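Local coordinates for protein beta-galactosidase (Bacillus circulans, PDB 4MAD) that probably hydrolyses terminal non-reducing beta-D-galactose residues of beta-D-galactosides, as a family 35 glycosidase, at residues 381-386 with 486-491; 411-416 with 472-477. All blocks are in the same frame, centred on the assembly; numbering follows the deposited sequence.

Contact 1: 381-386 with 486-491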
loop_
_atom_site.group_PDB
_atom_site.type_symbol
_atom_site.label_atom_id
_atom_site.label_comp_id
_atom_site.label_asym_id
_atom_site.label_seq_id
_atom_site.Cartn_x
_atom_site.Cartn_y
_atom_site.Cartn_z
ATOM N N GLU A 381 -17.082 23.619 13.860
ATOM C CA GLU A 381 -16.695 24.463 14.958
ATOM C C GLU A 381 -15.256 24.237 15.362
ATOM O O GLU A 381 -14.545 25.143 15.596
ATOM C CB GLU A 381 -17.682 24.353 16.137
ATOM C CG GLU A 381 -17.798 22.981 16.706
ATOM C CD GLU A 381 -18.947 22.176 16.148
ATOM O OE1 GLU A 381 -19.440 22.510 15.086
ATOM O OE2 GLU A 381 -19.322 21.206 16.772
ATOM N N ALA A 382 -14.864 22.977 15.376
ATOM C CA ALA A 382 -13.525 22.541 15.723
ATOM C C ALA A 382 -12.898 21.782 14.564
ATOM O O ALA A 382 -13.570 21.176 13.820
ATOM C CB ALA A 382 -13.579 21.638 16.870
ATOM N N PRO A 383 -11.601 21.835 14.444
ATOM C CA PRO A 383 -10.953 21.068 13.397
ATOM C C PRO A 383 -11.146 19.586 13.652
ATOM O O PRO A 383 -10.869 19.137 14.729
ATOM C CB PRO A 383 -9.476 21.450 13.548
ATOM C CG PRO A 383 -9.344 22.101 14.766
ATOM C CD PRO A 383 -10.640 22.367 15.405
ATOM N N LEU A 384 -11.633 18.863 12.662
ATOM C CA LEU A 384 -11.796 17.428 12.765
ATOM C C LEU A 384 -10.787 16.697 11.845
ATOM O O LEU A 384 -10.309 17.257 10.949
ATOM C CB LEU A 384 -13.199 17.025 12.370
ATOM C CG LEU A 384 -14.365 17.703 13.075
ATOM C CD1 LEU A 384 -15.670 17.318 12.498
ATOM C CD2 LEU A 384 -14.315 17.428 14.517
ATOM N N PRO A 385 -10.478 15.456 12.110
ATOM C CA PRO A 385 -9.575 14.745 11.210
ATOM C C PRO A 385 -10.296 14.443 9.891
ATOM O O PRO A 385 -11.470 14.449 9.851
ATOM C CB PRO A 385 -9.270 13.470 11.959
ATOM C CG PRO A 385 -10.383 13.318 12.878
ATOM C CD PRO A 385 -10.905 14.612 13.217
ATOM N N MET A 386 -9.564 14.181 8.826
ATOM C CA MET A 386 -10.140 14.196 7.491
ATOM C C MET A 386 -11.234 13.161 7.280
ATOM O O MET A 386 -12.063 13.307 6.482
ATOM C CB MET A 386 -9.048 14.066 6.410
ATOM C CG MET A 386 -8.407 12.778 6.403
ATOM S SD MET A 386 -7.374 12.619 4.927
ATOM C CE MET A 386 -6.336 14.012 5.032
ATOM N N PHE A 486 -11.354 28.208 16.947
ATOM C CA PHE A 486 -12.592 27.659 16.514
ATOM C C PHE A 486 -13.168 28.287 15.213
ATOM O O PHE A 486 -12.661 29.234 14.715
ATOM C CB PHE A 486 -13.562 27.659 17.696
ATOM C CG PHE A 486 -13.099 26.798 18.852
ATOM C CD1 PHE A 486 -13.116 25.440 18.757
ATOM C CD2 PHE A 486 -12.606 27.350 19.988
ATOM C CE1 PHE A 486 -12.705 24.655 19.780
ATOM C CE2 PHE A 486 -12.221 26.610 21.019
ATOM C CZ PHE A 486 -12.202 25.257 20.921
ATOM N N ASP A 487 -14.188 27.686 14.648
ATOM C CA ASP A 487 -14.818 28.195 13.452
ATOM C C ASP A 487 -13.970 27.976 12.205
ATOM O O ASP A 487 -13.354 28.869 11.732
ATOM C CB ASP A 487 -15.230 29.663 13.593
ATOM C CG ASP A 487 -16.207 30.091 12.538
ATOM O OD1 ASP A 487 -16.486 29.320 11.655
ATOM O OD2 ASP A 487 -16.716 31.196 12.614
ATOM N N TRP A 488 -13.915 26.727 11.774
ATOM C CA TRP A 488 -13.202 26.346 10.587
ATOM C C TRP A 488 -13.920 26.083 9.279
ATOM O O TRP A 488 -15.012 25.656 9.288
ATOM C CB TRP A 488 -12.524 25.051 11.067
ATOM C CG TRP A 488 -11.535 25.277 12.107
ATOM C CD1 TRP A 488 -11.771 25.325 13.416
ATOM C CD2 TRP A 488 -10.148 25.539 11.942
ATOM N NE1 TRP A 488 -10.648 25.578 14.099
ATOM C CE2 TRP A 488 -9.625 25.738 13.215
ATOM C CE3 TRP A 488 -9.295 25.611 10.848
ATOM C CZ2 TRP A 488 -8.291 25.987 13.423
ATOM C CZ3 TRP A 488 -7.992 25.865 11.065
ATOM C CH2 TRP A 488 -7.501 26.064 12.328
ATOM N N THR A 489 -13.223 26.352 8.186
ATOM C CA THR A 489 -13.613 25.997 6.857
ATOM C C THR A 489 -12.516 25.068 6.352
ATOM O O THR A 489 -11.394 25.356 6.524
ATOM C CB THR A 489 -13.724 27.212 5.912
ATOM O OG1 THR A 489 -14.633 28.184 6.432
ATOM C CG2 THR A 489 -14.219 26.752 4.583
ATOM N N VAL A 490 -12.881 23.942 5.757
ATOM C CA VAL A 490 -11.899 22.963 5.331
ATOM C C VAL A 490 -12.211 22.520 3.928
ATOM O O VAL A 490 -13.329 22.488 3.557
ATOM C CB VAL A 490 -11.869 21.758 6.230
ATOM C CG1 VAL A 490 -11.689 22.155 7.645
ATOM C CG2 VAL A 490 -13.041 20.927 5.992
ATOM N N TYR A 491 -11.150 22.229 3.204
ATOM C CA TYR A 491 -11.222 21.803 1.855
ATOM C C TYR A 491 -10.496 20.468 1.693
ATOM O O TYR A 491 -9.331 20.401 1.680
ATOM C CB TYR A 491 -10.587 22.876 0.955
ATOM C CG TYR A 491 -11.105 24.307 1.170
ATOM C CD1 TYR A 491 -12.108 24.820 0.423
ATOM C CD2 TYR A 491 -10.577 25.115 2.122
ATOM C CE1 TYR A 491 -12.582 26.116 0.653
ATOM C CE2 TYR A 491 -11.029 26.389 2.352
ATOM C CZ TYR A 491 -12.034 26.893 1.619
ATOM O OH TYR A 491 -12.498 28.166 1.833
#

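Contact 2: 411-416 with 472-477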
loop_
_atom_site.group_PDB
_atom_site.type_symbol
_atom_site.label_atom_id
_atom_site.label_comp_id
_atom_site.label_asym_id
_atom_site.label_seq_id
_atom_site.Cartn_x
_atom_site.Cartn_y
_atom_site.Cartn_z
ATOM N N LEU A 411 2.254 28.586 17.873
ATOM C CA LEU A 411 1.165 27.859 17.278
ATOM C C LEU A 411 1.422 26.389 17.445
ATOM O O LEU A 411 2.447 25.926 17.097
ATOM C CB LEU A 411 1.086 28.136 15.803
ATOM C CG LEU A 411 -0.167 27.611 15.124
ATOM C CD1 LEU A 411 -0.714 28.658 14.288
ATOM C CD2 LEU A 411 0.136 26.481 14.292
ATOM N N THR A 412 0.492 25.668 18.004
ATOM C CA THR A 412 0.650 24.240 18.127
ATOM C C THR A 412 -0.481 23.526 17.421
ATOM O O THR A 412 -1.610 23.877 17.582
ATOM C CB THR A 412 0.688 23.798 19.598
ATOM O OG1 THR A 412 1.769 24.449 20.254
ATOM C CG2 THR A 412 0.841 22.296 19.703
ATOM N N VAL A 413 -0.111 22.541 16.637
ATOM C CA VAL A 413 -1.080 21.679 16.022
ATOM C C VAL A 413 -1.146 20.369 16.794
ATOM O O VAL A 413 -0.192 19.666 16.873
ATOM C CB VAL A 413 -0.751 21.354 14.576
ATOM C CG1 VAL A 413 -1.812 20.567 13.992
ATOM C CG2 VAL A 413 -0.555 22.566 13.777
ATOM N N GLN A 414 -2.317 20.100 17.325
ATOM C CA GLN A 414 -2.542 19.005 18.209
ATOM C C GLN A 414 -3.553 18.011 17.670
ATOM O O GLN A 414 -4.713 18.220 17.836
ATOM C CB GLN A 414 -3.085 19.560 19.544
ATOM C CG GLN A 414 -3.350 18.592 20.620
ATOM C CD GLN A 414 -3.757 19.275 21.935
ATOM O OE1 GLN A 414 -3.254 20.276 22.244
ATOM N NE2 GLN A 414 -4.630 18.687 22.666
ATOM N N ASP A 415 -3.099 16.897 17.129
ATOM C CA ASP A 415 -1.761 16.645 16.663
ATOM C C ASP A 415 -1.733 16.633 15.118
ATOM O O ASP A 415 -2.728 16.519 14.507
ATOM C CB ASP A 415 -1.307 15.271 17.108
ATOM C CG ASP A 415 -0.939 15.191 18.580
ATOM O OD1 ASP A 415 -0.489 16.154 19.150
ATOM O OD2 ASP A 415 -1.070 14.135 19.164
ATOM N N ILE A 416 -0.564 16.739 14.537
ATOM C CA ILE A 416 -0.468 16.789 13.105
ATOM C C ILE A 416 -0.161 15.403 12.499
ATOM O O ILE A 416 0.818 14.849 12.761
ATOM C CB ILE A 416 0.552 17.810 12.643
ATOM C CG1 ILE A 416 0.572 17.908 11.131
ATOM C CG2 ILE A 416 1.881 17.511 13.177
ATOM C CD1 ILE A 416 -0.515 18.634 10.580
ATOM N N LYS A 472 -6.095 10.987 10.364
ATOM C CA LYS A 472 -5.293 11.872 9.579
ATOM C C LYS A 472 -5.891 13.310 9.480
ATOM O O LYS A 472 -7.076 13.512 9.647
ATOM C CB LYS A 472 -5.024 11.225 8.232
ATOM C CG LYS A 472 -4.405 9.885 8.345
ATOM C CD LYS A 472 -3.091 9.983 8.935
ATOM C CE LYS A 472 -2.131 8.953 8.372
ATOM N NZ LYS A 472 -0.926 8.819 9.093
ATOM N N GLY A 473 -5.032 14.286 9.250
ATOM C CA GLY A 473 -5.380 15.683 9.355
ATOM C C GLY A 473 -4.897 16.226 10.670
ATOM O O GLY A 473 -3.794 16.018 11.041
ATOM N N ILE A 474 -5.776 16.956 11.325
ATOM C CA ILE A 474 -5.527 17.500 12.636
ATOM C C ILE A 474 -6.451 16.735 13.553
ATOM O O ILE A 474 -7.617 16.760 13.386
ATOM C CB ILE A 474 -5.835 18.992 12.641
ATOM C CG1 ILE A 474 -4.846 19.692 11.754
ATOM C CG2 ILE A 474 -5.787 19.532 13.987
ATOM C CD1 ILE A 474 -5.164 20.976 11.392
ATOM N N THR A 475 -5.871 15.977 14.453
ATOM C CA THR A 475 -6.635 15.143 15.345
ATOM C C THR A 475 -7.528 15.820 16.382
ATOM O O THR A 475 -8.619 15.403 16.564
ATOM C CB THR A 475 -5.747 14.114 16.030
ATOM O OG1 THR A 475 -4.767 14.773 16.795
ATOM C CG2 THR A 475 -5.094 13.278 15.000
ATOM N N GLU A 476 -7.030 16.839 17.069
ATOM C CA GLU A 476 -7.796 17.483 18.127
ATOM C C GLU A 476 -8.068 18.982 17.978
ATOM O O GLU A 476 -9.144 19.451 18.221
ATOM C CB GLU A 476 -7.059 17.268 19.436
ATOM C CG GLU A 476 -7.002 15.849 19.893
ATOM C CD GLU A 476 -6.075 15.608 21.082
ATOM O OE1 GLU A 476 -6.118 16.345 22.053
ATOM O OE2 GLU A 476 -5.293 14.684 20.990
ATOM N N GLY A 477 -7.021 19.719 17.701
ATOM C CA GLY A 477 -7.117 21.161 17.694
ATOM C C GLY A 477 -5.891 21.878 17.182
ATOM O O GLY A 477 -4.867 21.274 16.979
#

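Contact 1: 381-386 with 486-491
Strand 378-380 borders the six-stranded antiparallel sheet of the first all-beta domain, pairs with strand 488-493, and gives way to the loop 381-386. The pairing with Trp488 through Ser380 is followed by a bond from Asp487 N to Glu381 O, 2.7 Å long. The donor lies in the carbonyl plane on a lone pair of Glu381 O, with an N-H...O angle of 158°. Asp487 has a positive phi of 74°, so the backbone bends here between Phe486 and the strand.

From CB outward, the side chain of Trp488 carries much of the contact. CB places CG beside its own backbone N, with chi1 at -66°, and this swings the indole under the departing loop. Trp488 CG comes within 4.2 Å of Pro383 N. Trp488 CD1 reaches Glu381 O at the indole edge, in the ring plane, at 3.5 Å. NE1 gives its hydrogen to Leu485 O, while Pro383 CD packs against the same nitrogen. Next to CE2, Pro383 CG lies over one face of the five-membered ring of Trp488, 4.1 Å from that ring's centroid and offset toward the rim: a CH-pi contact in which the pyrrolidine crosses the indole obliquely. Trp488 also packs on Tyr398 and Thr400 of strand 395-403, so the indole joins the loop to the sheet.

Phe486 completes the border. Its CD1 is 4.3 Å from Ala382 CB, and the ring turns its edge to the oxygen already held by Asp487, with Phe486 CD1 3.5 Å from Glu381 O.

Contact 2: 411-416 with 472-477
Around Gln414 the strands 409-417 and 473-480 pair with a bulge, and backbone bonds come first. Gln414 N and Gly477 O meet at 2.8 Å, nearly along the C=O axis. In return Gln414 O accepts two donors in its carbonyl plane: Gly477 N, and Glu476 N on a lone pair, the latter bond more bent at 135°. Beyond the bend, Thr475 N reaches Asp415 O at 3.2 Å, and Ile474 CA adds a CA-H...O contact to the same oxygen. The peptide between Gln414 and Asp415 is cis, so the C=O of Gln414 and the N-H of Asp415 point to the same side of the peptide, and both turn to the partner strand.

Two side chains add bonds of their own. Thr475 OG1 sits between its own backbone N and carbonyl carbon (chi1 61°), and there accepts a hydrogen bond from Asp415 N, 2.7 Å long and almost straight. Gln414 extends fully, CG anti to the backbone N, and Gln414 NE2 reaches Glu476 OE1 at 2.8 Å; the acceptor is in the amide plane, yet the donor stands above the carboxylate, the two planes being 90° apart. The other end of the amide, OE1, takes Arg479 NE. An alanine at Gln414 would probably loosen Glu476 and Arg479, since both bonds of the amide would go.

Apolar contact falls to Val413 and Ile474, whose CG1 atoms meet at 3.9 Å with the side chains crossing at about a right angle.

The register shifts by one between the Gln414-Gly477 pair and the non-hydrogen-bonded Ile416-Ile474 pair. Two residues, Glu476 and Gly477, stand opposite the single Gln414, the signature of a classic beta bulge, here in an antiparallel four-stranded sheet.

In the fold
The two contacts lie about 11 Å apart, centre to centre, within the first all-beta domain and away from the annotated sites. Along the chain they are nested: 381-386 comes first, then 411-416 and 472-477, and 486-491 closes the outer loop. Contact 1 belongs to the border of the six-stranded antiparallel sheet, contact 2 to the four-stranded one. The loop 381-386 bridges them, with a probable hydrogen bond from Met386 N to Lys472 O and Pro383 packing on Gly477. Tyr398 of strand 395-403 ties them further, its hydroxyl bonding both Leu384 O and Ile474 N. The two sheets are thus joined through the loop as well as through side chains such as Ile416 on Val456.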